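PDB 3BM3: PspGI restriction endonuclease from Pyrococcus sp. GI-H, which probably cleaves DNA as a type II site-specific endonuclease and is captured here as a dimer in complex with its substrate DNA. Local coordinates for residues Q15-T20 with F97-K102; E135-I140 with V171-I176; G217-L222 with I243-D248. The protein carries 2 engineered substitutions. All blocks are in the same frame, centred on the assembly; numbering follows the deposited sequence. Where two conformers were deposited one is given.

Contact 1: residues Q15-T20 with F97-K102. With nucleotides of chain A; nucleotides of chain B.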
loop_
_atom_site.group_PDB
_atom_site.type_symbol
_atom_site.label_atom_id
_atom_site.label_comp_id
_atom_site.label_asym_id
_atom_site.label_seq_id
_atom_site.Cartn_x
_atom_site.Cartn_y
_atom_site.Cartn_z
ATOM N N GLN C 15 -12.589 -3.310 20.302
ATOM C CA GLN C 15 -12.963 -4.687 20.700
ATOM C C GLN C 15 -14.394 -4.778 21.203
ATOM O O GLN C 15 -14.917 -5.886 21.376
ATOM C CB GLN C 15 -12.008 -5.252 21.717
ATOM C CG GLN C 15 -10.647 -5.463 21.151
ATOM C CD GLN C 15 -9.636 -5.870 22.197
ATOM O OE1 GLN C 15 -9.792 -5.605 23.392
ATOM N NE2 GLN C 15 -8.554 -6.462 21.737
ATOM N N ASN C 16 -15.001 -3.620 21.445
ATOM C CA ASN C 16 -16.415 -3.498 21.767
ATOM C C ASN C 16 -17.342 -3.382 20.566
ATOM O O ASN C 16 -18.574 -3.407 20.718
ATOM C CB ASN C 16 -16.631 -2.283 22.648
ATOM C CG ASN C 16 -16.117 -2.510 24.047
ATOM O OD1 ASN C 16 -16.672 -3.315 24.774
ATOM N ND2 ASN C 16 -15.008 -1.887 24.385
ATOM N N ILE C 17 -16.763 -3.248 19.384
ATOM C CA ILE C 17 -17.534 -3.141 18.167
ATOM C C ILE C 17 -17.674 -4.527 17.557
ATOM O O ILE C 17 -16.675 -5.195 17.294
ATOM C CB ILE C 17 -16.904 -2.194 17.113
ATOM C CG1 ILE C 17 -16.701 -0.781 17.692
ATOM C CG2 ILE C 17 -17.791 -2.195 15.884
ATOM C CD1 ILE C 17 -16.008 0.156 16.803
ATOM N N PRO C 18 -18.910 -4.969 17.322
ATOM C CA PRO C 18 -19.116 -6.281 16.747
ATOM C C PRO C 18 -18.290 -6.509 15.483
ATOM O O PRO C 18 -18.019 -5.556 14.747
ATOM C CB PRO C 18 -20.603 -6.264 16.420
ATOM C CG PRO C 18 -21.180 -5.425 17.504
ATOM C CD PRO C 18 -20.187 -4.324 17.669
ATOM N N PRO C 19 -17.840 -7.744 15.271
ATOM C CA PRO C 19 -16.973 -7.961 14.104
ATOM C C PRO C 19 -17.685 -7.745 12.781
ATOM O O PRO C 19 -18.907 -7.802 12.695
ATOM C CB PRO C 19 -16.538 -9.405 14.240
ATOM C CG PRO C 19 -17.481 -10.022 15.189
ATOM C CD PRO C 19 -18.019 -8.966 16.063
ATOM N N THR C 20 -16.898 -7.476 11.758
ATOM C CA THR C 20 -17.434 -7.140 10.455
ATOM C C THR C 20 -18.401 -8.212 9.945
ATOM O O THR C 20 -19.433 -7.875 9.392
ATOM C CB THR C 20 -16.301 -6.926 9.434
ATOM O OG1 THR C 20 -15.466 -5.888 9.903
ATOM C CG2 THR C 20 -16.837 -6.531 8.074
ATOM N N PHE C 97 -10.129 1.209 8.317
ATOM C CA PHE C 97 -9.321 0.729 7.199
ATOM C C PHE C 97 -9.449 -0.788 7.132
ATOM O O PHE C 97 -9.816 -1.352 6.112
ATOM C CB PHE C 97 -7.879 1.117 7.430
ATOM C CG PHE C 97 -7.571 2.575 7.121
ATOM C CD1 PHE C 97 -8.059 3.157 5.949
ATOM C CD2 PHE C 97 -6.733 3.311 7.922
ATOM C CE1 PHE C 97 -7.704 4.449 5.613
ATOM C CE2 PHE C 97 -6.408 4.619 7.586
ATOM C CZ PHE C 97 -6.876 5.158 6.431
ATOM N N SER C 98 -9.135 -1.444 8.239
ATOM C CA SER C 98 -9.120 -2.909 8.257
ATOM C C SER C 98 -10.522 -3.458 7.944
ATOM O O SER C 98 -10.697 -4.311 7.057
ATOM C CB SER C 98 -8.587 -3.431 9.589
ATOM O OG SER C 98 -8.544 -4.843 9.556
ATOM N N ARG C 99 -11.521 -2.937 8.642
ATOM C CA ARG C 99 -12.910 -3.384 8.453
ATOM C C ARG C 99 -13.507 -3.084 7.101
ATOM O O ARG C 99 -14.251 -3.883 6.564
ATOM C CB ARG C 99 -13.810 -2.789 9.527
ATOM C CG ARG C 99 -13.487 -3.298 10.913
ATOM C CD ARG C 99 -14.271 -2.487 11.934
ATOM N NE ARG C 99 -14.169 -3.055 13.266
ATOM C CZ ARG C 99 -15.108 -3.781 13.872
ATOM N NH1 ARG C 99 -16.252 -4.049 13.274
ATOM N NH2 ARG C 99 -14.899 -4.257 15.093
ATOM N N GLY C 100 -13.155 -1.947 6.521
ATOM C CA GLY C 100 -13.681 -1.598 5.240
ATOM C C GLY C 100 -13.139 -2.614 4.238
ATOM O O GLY C 100 -13.874 -3.050 3.351
ATOM N N GLY C 101 -11.872 -2.990 4.367
ATOM C CA GLY C 101 -11.328 -4.025 3.468
ATOM C C GLY C 101 -11.997 -5.349 3.707
ATOM O O GLY C 101 -12.442 -6.048 2.771
ATOM N N LYS C 102 -12.108 -5.721 4.963
ATOM C CA LYS C 102 -12.706 -7.013 5.285
ATOM C C LYS C 102 -14.150 -7.056 4.802
ATOM O O LYS C 102 -14.616 -8.078 4.289
ATOM C CB LYS C 102 -12.598 -7.300 6.778
ATOM C CG LYS C 102 -13.233 -8.633 7.202
ATOM C CD LYS C 102 -12.463 -9.839 6.716
ATOM C CE LYS C 102 -12.714 -11.087 7.592
ATOM N NZ LYS C 102 -12.723 -10.809 9.045
ATOM P P DC A 5 -8.251 -3.005 1.141
ATOM O OP1 DC A 5 -9.577 -3.077 0.504
ATOM O OP2 DC A 5 -7.021 -3.251 0.343
ATOM O "O5'" DC A 5 -8.120 -1.569 1.815
ATOM C "C5'" DC A 5 -9.117 -1.124 2.720
ATOM C "C4'" DC A 5 -8.708 0.205 3.304
ATOM O "O4'" DC A 5 -7.479 -0.003 4.024
ATOM C "C3'" DC A 5 -8.422 1.271 2.246
ATOM O "O3'" DC A 5 -9.169 2.444 2.535
ATOM C "C2'" DC A 5 -6.934 1.544 2.357
ATOM C "C1'" DC A 5 -6.575 1.047 3.741
ATOM N N1 DC A 5 -5.218 0.501 3.807
ATOM C C2 DC A 5 -4.371 0.918 4.829
ATOM O O2 DC A 5 -4.823 1.671 5.705
ATOM N N3 DC A 5 -3.089 0.486 4.845
ATOM C C4 DC A 5 -2.658 -0.355 3.897
ATOM N N4 DC A 5 -1.378 -0.733 3.926
ATOM C C5 DC A 5 -3.520 -0.838 2.874
ATOM C C6 DC A 5 -4.777 -0.390 2.864
ATOM P P DT B 11 -10.861 -3.821 15.291
ATOM O OP1 DT B 11 -12.221 -3.334 15.007
ATOM O OP2 DT B 11 -10.495 -4.246 16.664
ATOM O "O5'" DT B 11 -10.537 -5.019 14.295
ATOM C "C5'" DT B 11 -10.816 -4.893 12.906
ATOM C "C4'" DT B 11 -10.074 -5.962 12.139
ATOM O "O4'" DT B 11 -8.658 -5.763 12.265
ATOM C "C3'" DT B 11 -10.295 -7.374 12.665
ATOM O "O3'" DT B 11 -11.501 -7.899 12.101
ATOM C "C2'" DT B 11 -9.032 -8.105 12.232
ATOM C "C1'" DT B 11 -8.038 -6.986 11.906
ATOM N N1 DT B 11 -6.738 -7.055 12.591
ATOM C C2 DT B 11 -5.632 -7.261 11.805
ATOM O O2 DT B 11 -5.700 -7.424 10.597
ATOM N N3 DT B 11 -4.441 -7.272 12.481
ATOM C C4 DT B 11 -4.251 -7.114 13.838
ATOM O O4 DT B 11 -3.114 -7.133 14.302
ATOM C C5 DT B 11 -5.462 -6.929 14.611
ATOM C C7 DT B 11 -5.357 -6.772 16.094
ATOM C C6 DT B 11 -6.630 -6.908 13.957
ATOM P P DA A 6 -10.699 2.524 2.092
ATOM O OP1 DA A 6 -10.885 1.856 0.773
ATOM O OP2 DA A 6 -11.112 3.945 2.252
ATOM O "O5'" DA A 6 -11.448 1.615 3.160
ATOM C "C5'" DA A 6 -11.678 2.096 4.474
ATOM C "C4'" DA A 6 -13.011 2.794 4.518
ATOM O "O4'" DA A 6 -14.098 1.839 4.447
ATOM C "C3'" DA A 6 -13.248 3.615 5.784
ATOM O "O3'" DA A 6 -13.667 4.915 5.389
ATOM C "C2'" DA A 6 -14.368 2.873 6.494
ATOM C "C1'" DA A 6 -15.116 2.280 5.324
ATOM N N9 DA A 6 -15.980 1.141 5.632
ATOM C C8 DA A 6 -16.864 0.549 4.767
ATOM N N7 DA A 6 -17.535 -0.444 5.293
ATOM C C5 DA A 6 -17.060 -0.517 6.593
ATOM C C6 DA A 6 -17.383 -1.363 7.664
ATOM N N6 DA A 6 -18.294 -2.338 7.585
ATOM N N1 DA A 6 -16.735 -1.172 8.833
ATOM C C2 DA A 6 -15.825 -0.190 8.906
ATOM N N3 DA A 6 -15.435 0.670 7.968
ATOM C C4 DA A 6 -16.099 0.452 6.818
HETATM O O HOH W 1 -17.042 -3.683 10.435
#
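A DNA-facing turn of helix 85-115 meets the loop that leads into helix 20-31, and R99 joins the two through its guanidinium. With chi1 at -66° and the chain extended from CG to NE, the group passes T20, whose OG1 lies 3.4 Å from R99 CG. Nearer the backbone, R99 CB packs on C2 of DA6 in chain A (3.3 Å), an adenine swung well away from the DC5 base, consistent with base flipping. At the tip, R99 NH1 gives a nearly straight bond to P18 O (2.8 Å, 172°) in the guanidinium plane. R99 NH2 reaches I17 O at 3.0 Å from above the carbonyl plane of I17, while I17 CG2 packs over one guanidinium face. The edge also meets a DNA phosphate: OP1 of DT11 in chain B takes bonds from R99 NE (2.6 Å) and R99 NH2 (2.8 Å). A water joins R99 NH1 to T20 OG1. The preceding S98 donates from OG to DT11 O4' (2.9 Å). An alanine at R99 would remove the guanidinium's bonds and probably loosen the loop against the helix and the hold on the phosphate. One cation thus serves two loop carbonyls and a phosphate, which together fix its plane.

Contact 2: residues E135-I140 with V171-I176. Engineered in segment 135-140: A138 (natural residue Asp).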
loop_
_atom_site.group_PDB
_atom_site.type_symbol
_atom_site.label_atom_id
_atom_site.label_comp_id
_atom_site.label_asym_id
_atom_site.label_seq_id
_atom_site.Cartn_x
_atom_site.Cartn_y
_atom_site.Cartn_z
ATOM N N GLU C 135 2.528 -15.883 -0.735
ATOM C CA GLU C 135 1.599 -14.971 -1.320
ATOM C C GLU C 135 0.163 -15.347 -0.960
ATOM O O GLU C 135 -0.170 -16.535 -0.788
ATOM C CB GLU C 135 1.819 -14.867 -2.806
ATOM C CG GLU C 135 3.166 -14.334 -3.159
ATOM C CD GLU C 135 3.412 -12.972 -2.531
ATOM O OE1 GLU C 135 2.699 -12.036 -2.884
ATOM O OE2 GLU C 135 4.284 -12.888 -1.642
ATOM N N LYS C 136 -0.683 -14.329 -0.842
ATOM C CA LYS C 136 -2.007 -14.507 -0.277
ATOM C C LYS C 136 -3.061 -13.740 -1.082
ATOM O O LYS C 136 -3.559 -12.688 -0.671
ATOM C CB LYS C 136 -2.003 -14.119 1.201
ATOM C CG LYS C 136 -3.259 -14.527 1.939
ATOM C CD LYS C 136 -3.299 -13.942 3.340
ATOM C CE LYS C 136 -4.708 -13.575 3.705
ATOM N NZ LYS C 136 -4.857 -13.429 5.160
ATOM N N PRO C 137 -3.417 -14.292 -2.248
ATOM C CA PRO C 137 -4.519 -13.715 -2.973
ATOM C C PRO C 137 -5.738 -13.721 -2.047
ATOM O O PRO C 137 -5.895 -14.630 -1.214
ATOM C CB PRO C 137 -4.732 -14.674 -4.152
ATOM C CG PRO C 137 -3.644 -15.634 -4.131
ATOM C CD PRO C 137 -2.843 -15.478 -2.900
ATOM N N ALA C 138 -6.600 -12.726 -2.191
ATOM C CA ALA C 138 -7.841 -12.704 -1.434
ATOM C C ALA C 138 -8.623 -13.972 -1.655
ATOM O O ALA C 138 -9.136 -14.545 -0.715
ATOM C CB ALA C 138 -8.735 -11.504 -1.779
ATOM N N PHE C 139 -8.711 -14.402 -2.911
ATOM C CA PHE C 139 -9.429 -15.611 -3.237
ATOM C C PHE C 139 -8.647 -16.451 -4.207
ATOM O O PHE C 139 -7.986 -15.948 -5.099
ATOM C CB PHE C 139 -10.792 -15.269 -3.827
ATOM C CG PHE C 139 -11.632 -14.476 -2.885
ATOM C CD1 PHE C 139 -12.316 -15.118 -1.875
ATOM C CD2 PHE C 139 -11.682 -13.102 -2.946
ATOM C CE1 PHE C 139 -13.063 -14.407 -0.939
ATOM C CE2 PHE C 139 -12.441 -12.385 -2.014
ATOM C CZ PHE C 139 -13.129 -13.040 -1.032
ATOM N N ILE C 140 -8.743 -17.742 -3.988
ATOM C CA ILE C 140 -8.249 -18.707 -4.924
ATOM C C ILE C 140 -9.446 -19.513 -5.332
ATOM O O ILE C 140 -10.149 -20.080 -4.495
ATOM C CB ILE C 140 -7.211 -19.621 -4.305
ATOM C CG1 ILE C 140 -6.052 -18.795 -3.769
ATOM C CG2 ILE C 140 -6.703 -20.630 -5.356
ATOM C CD1 ILE C 140 -5.008 -19.574 -3.054
ATOM N N VAL C 171 0.722 -6.196 -8.701
ATOM C CA VAL C 171 1.739 -6.425 -9.723
ATOM C C VAL C 171 2.879 -7.184 -9.052
ATOM O O VAL C 171 3.362 -8.158 -9.567
ATOM C CB VAL C 171 2.241 -5.141 -10.359
ATOM C CG1 VAL C 171 3.386 -5.419 -11.358
ATOM C CG2 VAL C 171 1.105 -4.352 -11.060
ATOM N N GLY C 172 3.220 -6.779 -7.837
ATOM C CA GLY C 172 4.270 -7.434 -7.053
ATOM C C GLY C 172 3.922 -8.868 -6.763
ATOM O O GLY C 172 4.722 -9.782 -6.984
ATOM N N GLU C 173 2.712 -9.090 -6.255
ATOM C CA GLU C 173 2.243 -10.418 -5.953
ATOM C C GLU C 173 2.276 -11.315 -7.209
ATOM O O GLU C 173 2.757 -12.452 -7.203
ATOM C CB GLU C 173 0.839 -10.360 -5.365
ATOM C CG GLU C 173 0.325 -11.698 -5.014
ATOM C CD GLU C 173 -1.046 -11.679 -4.411
ATOM O OE1 GLU C 173 -1.586 -10.584 -4.165
ATOM O OE2 GLU C 173 -1.597 -12.775 -4.236
ATOM N N ALA C 174 1.766 -10.765 -8.290
ATOM C CA ALA C 174 1.701 -11.479 -9.570
ATOM C C ALA C 174 3.107 -11.869 -10.008
ATOM O O ALA C 174 3.328 -12.983 -10.497
ATOM C CB ALA C 174 1.000 -10.610 -10.633
ATOM N N GLN C 175 4.061 -10.969 -9.831
ATOM C CA GLN C 175 5.429 -11.247 -10.266
ATOM C C GLN C 175 6.000 -12.392 -9.441
ATOM O O GLN C 175 6.592 -13.324 -9.972
ATOM C CB GLN C 175 6.285 -9.987 -10.116
ATOM C CG GLN C 175 7.791 -10.228 -10.025
ATOM C CD GLN C 175 8.352 -10.972 -11.221
ATOM O OE1 GLN C 175 7.776 -10.907 -12.334
ATOM N NE2 GLN C 175 9.489 -11.703 -11.006
ATOM N N ILE C 176 5.807 -12.324 -8.132
ATOM C CA ILE C 176 6.305 -13.373 -7.256
ATOM C C ILE C 176 5.722 -14.732 -7.652
ATOM O O ILE C 176 6.439 -15.716 -7.769
ATOM C CB ILE C 176 6.005 -13.058 -5.803
ATOM C CG1 ILE C 176 6.799 -11.795 -5.408
ATOM C CG2 ILE C 176 6.402 -14.215 -4.878
ATOM C CD1 ILE C 176 6.242 -11.161 -4.104
HETATM O O HOH W 2 -3.737 -10.465 -2.659
#
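The backbones come closest where the CA of E135 lies 6.5 Å from the CA of E173 on helix 167-181; no hydrogen bond joins the two segments directly. E135 folds back at chi2 (-57°), so its carboxylate lies alongside the stem of E173, the two chains running in opposite directions with OE1 of E135 3.2 Å from CG of E173. The side chain of I176 crosses that of E135 at about a right angle, CD1 of I176 lying 3.6 Å from OE2 of E135. The carboxylates stay 4.6 Å apart (E135 OE1 to E173 OE2), their planes turned 67°. If both are ionised they would repel, which the salt bridge of E135 OE1 to R168 and the hydrogen bond of E135 OE2 to Y199, both of the second subunit, probably ease. Beyond the loop the chain enters strand 139-141 of the mixed sheet, where A138 and F139 both face I157 in a classic beta bulge; A138 is an engineered replacement of Asp, and the natural Pro-Asp pair is consistent with the first half of the PD-(D/E)XK signature. E173, fully extended with CG anti to its backbone N, crosses P137 at about a right angle, OE2 of E173 lying 3.1 Å from P137 N, which has no hydrogen to offer. E173 OE1 bonds T158 OG1 and accepts from water 2 (2.6 Å), which also donates to K136 O.

Contact 3: residues G217-L222 with I243-D248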
loop_
_atom_site.group_PDB
_atom_site.type_symbol
_atom_site.label_atom_id
_atom_site.label_comp_id
_atom_site.label_asym_id
_atom_site.label_seq_id
_atom_site.Cartn_x
_atom_site.Cartn_y
_atom_site.Cartn_z
ATOM N N GLY C 217 -19.565 1.574 -11.686
ATOM C CA GLY C 217 -19.697 3.016 -11.893
ATOM C C GLY C 217 -18.520 3.690 -12.554
ATOM O O GLY C 217 -18.634 4.789 -13.086
ATOM N N ARG C 218 -17.362 3.037 -12.520
ATOM C CA ARG C 218 -16.146 3.603 -13.110
ATOM C C ARG C 218 -15.827 3.032 -14.480
ATOM O O ARG C 218 -15.041 3.580 -15.215
ATOM C CB ARG C 218 -14.993 3.367 -12.115
ATOM C CG ARG C 218 -13.628 3.836 -12.557
ATOM C CD ARG C 218 -13.598 5.240 -13.090
ATOM N NE ARG C 218 -12.204 5.607 -13.308
ATOM C CZ ARG C 218 -11.774 6.467 -14.223
ATOM N NH1 ARG C 218 -12.628 7.088 -15.041
ATOM N NH2 ARG C 218 -10.487 6.706 -14.330
ATOM N N TYR C 219 -16.463 1.927 -14.840
ATOM C CA TYR C 219 -16.122 1.218 -16.056
ATOM C C TYR C 219 -16.235 2.133 -17.264
ATOM O O TYR C 219 -15.301 2.291 -18.027
ATOM C CB TYR C 219 -16.989 -0.017 -16.228
ATOM C CG TYR C 219 -16.666 -0.761 -17.478
ATOM C CD1 TYR C 219 -15.584 -1.629 -17.538
ATOM C CD2 TYR C 219 -17.389 -0.552 -18.626
ATOM C CE1 TYR C 219 -15.255 -2.281 -18.709
ATOM C CE2 TYR C 219 -17.090 -1.224 -19.792
ATOM C CZ TYR C 219 -16.004 -2.075 -19.831
ATOM O OH TYR C 219 -15.724 -2.720 -21.012
ATOM N N ASP C 220 -17.398 2.729 -17.447
ATOM C CA ASP C 220 -17.617 3.531 -18.657
ATOM C C ASP C 220 -16.626 4.676 -18.819
ATOM O O ASP C 220 -16.079 4.893 -19.900
ATOM C CB ASP C 220 -19.046 4.059 -18.720
ATOM C CG ASP C 220 -20.039 3.001 -19.133
ATOM O OD1 ASP C 220 -19.618 1.892 -19.482
ATOM O OD2 ASP C 220 -21.255 3.311 -19.134
ATOM N N SER C 221 -16.393 5.431 -17.754
ATOM C CA SER C 221 -15.509 6.593 -17.849
ATOM C C SER C 221 -14.069 6.129 -18.051
ATOM O O SER C 221 -13.310 6.768 -18.758
ATOM C CB SER C 221 -15.632 7.491 -16.612
ATOM O OG SER C 221 -15.372 6.789 -15.401
ATOM N N LEU C 222 -13.708 5.000 -17.450
ATOM C CA LEU C 222 -12.367 4.474 -17.613
ATOM C C LEU C 222 -12.139 4.070 -19.046
ATOM O O LEU C 222 -11.118 4.432 -19.642
ATOM C CB LEU C 222 -12.107 3.301 -16.649
ATOM C CG LEU C 222 -10.808 2.559 -16.943
ATOM C CD1 LEU C 222 -9.597 3.502 -16.846
ATOM C CD2 LEU C 222 -10.679 1.345 -16.045
ATOM N N ILE C 243 -10.392 -5.407 -19.301
ATOM C CA ILE C 243 -10.914 -4.553 -18.238
ATOM C C ILE C 243 -12.393 -4.825 -18.193
ATOM O O ILE C 243 -13.037 -4.787 -19.206
ATOM C CB ILE C 243 -10.656 -3.050 -18.532
ATOM C CG1 ILE C 243 -9.153 -2.777 -18.538
ATOM C CG2 ILE C 243 -11.359 -2.168 -17.547
ATOM C CD1 ILE C 243 -8.801 -1.410 -19.207
ATOM N N ARG C 244 -12.910 -5.092 -17.001
ATOM C CA ARG C 244 -14.264 -5.580 -16.857
ATOM C C ARG C 244 -14.939 -4.874 -15.700
ATOM O O ARG C 244 -14.291 -4.418 -14.768
ATOM C CB ARG C 244 -14.279 -7.080 -16.562
ATOM C CG ARG C 244 -13.512 -7.977 -17.495
ATOM C CD ARG C 244 -14.259 -8.196 -18.725
ATOM N NE ARG C 244 -15.324 -9.183 -18.505
ATOM C CZ ARG C 244 -16.401 -9.290 -19.273
ATOM N NH1 ARG C 244 -16.593 -8.434 -20.264
ATOM N NH2 ARG C 244 -17.294 -10.216 -19.025
ATOM N N ARG C 245 -16.259 -4.833 -15.749
ATOM C CA ARG C 245 -17.013 -4.395 -14.600
ATOM C C ARG C 245 -16.935 -5.450 -13.513
ATOM O O ARG C 245 -16.956 -6.650 -13.768
ATOM C CB ARG C 245 -18.479 -4.192 -15.008
ATOM C CG ARG C 245 -18.707 -3.114 -15.973
ATOM C CD ARG C 245 -20.193 -3.091 -16.315
ATOM N NE ARG C 245 -20.580 -1.905 -17.085
ATOM C CZ ARG C 245 -20.512 -1.801 -18.417
ATOM N NH1 ARG C 245 -20.059 -2.813 -19.156
ATOM N NH2 ARG C 245 -20.901 -0.677 -19.021
ATOM N N PHE C 246 -16.928 -4.985 -12.271
ATOM C CA PHE C 246 -17.039 -5.863 -11.122
ATOM C C PHE C 246 -18.153 -6.891 -11.287
ATOM O O PHE C 246 -17.988 -8.064 -11.010
ATOM C CB PHE C 246 -17.293 -5.019 -9.880
ATOM C CG PHE C 246 -17.547 -5.832 -8.647
ATOM C CD1 PHE C 246 -16.496 -6.297 -7.890
ATOM C CD2 PHE C 246 -18.836 -6.161 -8.263
ATOM C CE1 PHE C 246 -16.730 -7.024 -6.743
ATOM C CE2 PHE C 246 -19.066 -6.911 -7.117
ATOM C CZ PHE C 246 -18.004 -7.332 -6.369
ATOM N N SER C 247 -19.296 -6.445 -11.769
ATOM C CA SER C 247 -20.405 -7.355 -11.879
ATOM C C SER C 247 -20.120 -8.540 -12.755
ATOM O O SER C 247 -20.781 -9.582 -12.632
ATOM C CB SER C 247 -21.627 -6.600 -12.384
ATOM O OG SER C 247 -22.114 -5.796 -11.348
ATOM N N ASP C 248 -19.183 -8.374 -13.688
ATOM C CA ASP C 248 -18.894 -9.406 -14.664
ATOM C C ASP C 248 -18.061 -10.530 -14.100
ATOM O O ASP C 248 -17.944 -11.601 -14.728
ATOM C CB ASP C 248 -18.070 -8.844 -15.819
ATOM C CG ASP C 248 -18.811 -7.869 -16.669
ATOM O OD1 ASP C 248 -20.007 -7.733 -16.512
ATOM O OD2 ASP C 248 -18.145 -7.229 -17.498
HETATM O O HOH W 3 -14.223 -4.562 -21.345
#
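Y219 and R245 cross at about a right angle, with the tyrosine ring and the guanidinium planes 36° apart, where helix 216-227 lies on strand 243-245 at the edge of the mixed sheet. Strand 211-214, this helix and strand 243-245 form a beta-alpha-beta unit, its two strands parallel and adjacent. The helix segment runs at 143° to the strand, their axes 8.0 Å apart. With CG anti to its backbone N, Y219 points toward the strand, its ring against the backbone of I243, R244 and R245. R245 lies extended from CG to NE, so CG meets CG of Y219 at 3.5 Å and the guanidinium comes to rest with CD2 of Y219 over the centre of one face, 3.4 Å from R245 CZ. From its far end R245 NH2 makes a salt bridge to OD1 of D220 at 2.9 Å. The carboxylate and guanidinium planes are 84° apart there, and the pair is held by charge without a hydrogen bond. Deeper in, L222 CD2 and I243 CG2 touch obliquely at 3.9 Å, and the same CG2 lies near Y219 CE1, forming an apolar patch next to V214. The edge of the tyrosine is turned to the strand backbone: I243 O lies near the ring plane, 3.4 Å from Y219 CE1. Water 3 bridges this meeting, bonding Y219 OH at 2.4 Å and donating to I243 O at 2.5 Å.

How the contacts relate
From the N terminus the three contacts follow in series, none nesting or crossing. Contact 1 closes the first long loop, which is mostly helical, bringing the leader of helix 20-31 onto helix 85-115 beside the DNA. Contact 2 then closes a shorter excursion of 30 residues, through strand 155-160, and sets helix 167-181 against the approach to strand 139-141, near the second subunit. Contact 3 closes the shortest loop, joining helix 216-227 to strand 243-245. Contacts 2 and 3 thus lie toward the two outer strands, within this chain, of one mixed sheet, with centres about 22 Å apart, whereas contacts 1 and 3 lie on opposite sides of the chain's centre.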